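Local coordinates for protein putative S-adenosyl-L-methionine-dependent Methyltransferase (Methanococcus maripaludis, PDB 3DLC) that binds S-adenosylmethionine and probably transfers its methyl group to an acceptor, possibly a sterol, at residues Arg118-Val121 against Phe122-Asp126. Sequence-based numbering, arbitrary orientation. Where two conformers were deposited one is given.
Sequences RGSV and FFWED. With SAM (S-adenosylmethionine), chain C.
Phe123 N donates to Ser120 O (2.9 Å) and Trp124 N, weakly, to Val121 O, so the chain turns tightly over Ser120 to Trp124; a water donating to Val121 O and Trp124 O bridges the same bend. That turn folds the Trp124 indole back over the backbone. Val121 CA lies above the six-membered ring, 3.7 Å from its centroid in a CH-pi contact, while Val121 CG2 leans on Trp124 CZ3 at the same distance. The beta-branch of Val121 serves two rings at once: with chi1 at 66°, CG1 sits between the backbone N and carbonyl carbon and over the face of the Phe122 ring in a second CH-pi contact, 3.8 Å from its centroid and almost on the normal. At the polar end of the indole, Trp124 NE1 donates to Ser120 OG (2.9 Å), though bent to 142° and with OG 23° out of the ring plane. Ser120 suits this place because its small hydroxyl can accept from the indole and still donate to the ribose O4' of S-adenosylmethionine (2.8 Å). This is the loop that follows strand 112-118 in a Rossmann-like methyltransferase fold, where loops after the C-terminal ends of the parallel strands line the cofactor pocket. Trp124 turns an edge to adenine N7 and also touches Val102; a leucine in its place would probably leave Ser120 OG without this donor and open a gap beside the adenine. Farther along the cofactor, the extended Arg118 chain carries NH1 to the carboxylate O in the guanidinium plane (3.0 Å, nearly straight), and Arg118 O receives the amino group. Gly119 suits the positive phi, and a CB here would crowd the cofactor's CG. Beyond it, the edge of the Phe123 ring meets Gly119 O, with CE2 3.3 Å away, and the same edge is turned, more loosely, to the cofactor's methyl carbon CE.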
loop_
_atom_site.group_PDB
_atom_site.type_symbol
_atom_site.label_atom_id
_atom_site.label_comp_id
_atom_site.label_asym_id
_atom_site.label_seq_id
_atom_site.Cartn_x
_atom_site.Cartn_y
_atom_site.Cartn_z
ATOM N N ARG A 118 -0.048 -0.367 -1.240
ATOM C CA ARG A 118 -0.260 -0.450 -2.677
ATOM C C ARG A 118 -1.277 0.560 -3.115
ATOM O O ARG A 118 -2.385 0.617 -2.583
ATOM C CB ARG A 118 -0.732 -1.842 -3.104
ATOM C CG ARG A 118 -0.911 -1.961 -4.590
ATOM C CD ARG A 118 -1.597 -3.281 -5.036
ATOM N NE ARG A 118 -1.776 -3.231 -6.469
ATOM C CZ ARG A 118 -2.721 -2.500 -7.069
ATOM N NH1 ARG A 118 -3.671 -1.942 -6.350
ATOM N NH2 ARG A 118 -2.722 -2.379 -8.377
ATOM N N GLY A 119 -0.952 1.316 -4.142
ATOM C CA GLY A 119 -1.925 2.196 -4.749
ATOM C C GLY A 119 -2.434 3.364 -3.957
ATOM O O GLY A 119 -3.496 3.878 -4.304
ATOM N N SER A 120 -1.782 3.697 -2.841
ATOM C CA SER A 120 -2.134 4.831 -2.006
ATOM C C SER A 120 -1.195 6.034 -2.113
ATOM O O SER A 120 -1.660 7.174 -2.132
ATOM C CB SER A 120 -2.229 4.299 -0.571
ATOM O OG SER A 120 -2.915 5.183 0.291
ATOM N N VAL A 121 0.109 5.772 -2.210
ATOM C CA VAL A 121 1.096 6.832 -2.185
ATOM C C VAL A 121 0.881 7.883 -3.255
ATOM O O VAL A 121 1.223 9.037 -3.057
ATOM C CB VAL A 121 2.543 6.243 -2.249
ATOM C CG1 VAL A 121 2.810 5.558 -3.583
ATOM C CG2 VAL A 121 3.589 7.313 -1.958
ATOM N N PHE A 122 0.317 7.474 -4.390
ATOM C CA PHE A 122 0.112 8.358 -5.536
ATOM C C PHE A 122 -0.946 9.412 -5.270
ATOM O O PHE A 122 -1.038 10.386 -6.004
ATOM C CB PHE A 122 -0.237 7.528 -6.776
ATOM C CG PHE A 122 0.755 6.443 -7.051
ATOM C CD1 PHE A 122 2.068 6.712 -7.336
ATOM C CD2 PHE A 122 0.380 5.139 -6.942
ATOM C CE1 PHE A 122 2.967 5.697 -7.545
ATOM C CE2 PHE A 122 1.285 4.109 -7.140
ATOM C CZ PHE A 122 2.564 4.390 -7.449
ATOM N N PHE A 123 -1.706 9.239 -4.198
ATOM C CA PHE A 123 -2.767 10.181 -3.826
ATOM C C PHE A 123 -2.396 11.091 -2.656
ATOM O O PHE A 123 -3.055 12.109 -2.445
ATOM C CB PHE A 123 -4.057 9.429 -3.438
ATOM C CG PHE A 123 -4.642 8.614 -4.553
ATOM C CD1 PHE A 123 -5.267 9.213 -5.631
ATOM C CD2 PHE A 123 -4.602 7.239 -4.519
ATOM C CE1 PHE A 123 -5.852 8.399 -6.639
ATOM C CE2 PHE A 123 -5.170 6.474 -5.490
ATOM C CZ PHE A 123 -5.755 7.053 -6.567
ATOM N N TRP A 124 -1.381 10.759 -1.881
ATOM C CA TRP A 124 -1.127 11.502 -0.651
ATOM C C TRP A 124 -0.762 12.940 -0.858
ATOM O O TRP A 124 0.068 13.244 -1.685
ATOM C CB TRP A 124 -0.026 10.860 0.222
ATOM C CG TRP A 124 -0.304 9.457 0.607
ATOM C CD1 TRP A 124 -1.522 8.818 0.633
ATOM C CD2 TRP A 124 0.657 8.490 1.041
ATOM N NE1 TRP A 124 -1.367 7.516 1.037
ATOM C CE2 TRP A 124 -0.033 7.280 1.253
ATOM C CE3 TRP A 124 2.030 8.516 1.252
ATOM C CZ2 TRP A 124 0.618 6.130 1.679
ATOM C CZ3 TRP A 124 2.674 7.361 1.641
ATOM C CH2 TRP A 124 1.967 6.186 1.847
ATOM N N GLU A 125 -1.399 13.801 -0.072
ATOM C CA GLU A 125 -1.056 15.216 -0.014
ATOM C C GLU A 125 0.218 15.266 0.882
ATOM O O GLU A 125 0.535 14.290 1.506
ATOM C CB GLU A 125 -2.240 15.997 0.624
ATOM C CG GLU A 125 -3.537 15.916 -0.198
ATOM C CD GLU A 125 -4.793 16.444 0.524
ATOM O OE1 GLU A 125 -4.713 16.875 1.702
ATOM O OE2 GLU A 125 -5.879 16.409 -0.103
ATOM N N ASP A 126 0.971 16.339 0.949
ATOM C CA ASP A 126 2.080 16.351 1.927
ATOM C C ASP A 126 2.877 15.055 2.210
ATOM O O ASP A 126 2.922 14.509 3.325
ATOM C CB ASP A 126 1.571 16.923 3.243
ATOM C CG ASP A 126 2.703 17.444 4.099
ATOM O OD1 ASP A 126 3.880 17.368 3.656
ATOM O OD2 ASP A 126 2.415 17.877 5.227
HETATM N N SAM C . -4.373 -1.012 -1.128
HETATM C CA SAM C . -5.657 -1.381 -1.778
HETATM C C SAM C . -5.396 -2.252 -2.976
HETATM O O SAM C . -4.266 -2.262 -3.469
HETATM O OXT SAM C . -6.333 -2.882 -3.452
HETATM C CB SAM C . -6.450 -0.137 -2.131
HETATM C CG SAM C . -5.820 0.780 -3.130
HETATM S SD SAM C . -6.906 2.194 -3.409
HETATM C CE SAM C . -6.380 2.484 -5.076
HETATM C "C5'" SAM C . -6.102 3.578 -2.443
HETATM C "C4'" SAM C . -6.443 3.713 -0.929
HETATM O "O4'" SAM C . -5.628 4.630 -0.127
HETATM C "C3'" SAM C . -7.933 4.028 -0.644
HETATM O "O3'" SAM C . -8.472 2.976 0.096
HETATM C "C2'" SAM C . -7.864 5.333 0.153
HETATM O "O2'" SAM C . -8.925 5.591 1.046
HETATM C "C1'" SAM C . -6.488 5.229 0.833
HETATM N N9 SAM C . -5.897 6.526 1.198
HETATM C C8 SAM C . -5.683 7.592 0.357
HETATM N N7 SAM C . -5.041 8.592 1.008
HETATM C C5 SAM C . -4.864 8.164 2.297
HETATM C C6 SAM C . -4.308 8.761 3.432
HETATM N N6 SAM C . -3.847 10.024 3.480
HETATM N N1 SAM C . -4.245 8.011 4.554
HETATM C C2 SAM C . -4.751 6.733 4.593
HETATM N N3 SAM C . -5.361 6.133 3.531
HETATM C C4 SAM C . -5.376 6.864 2.418
HETATM O O HOH W 1 1.252 11.789 -3.723
#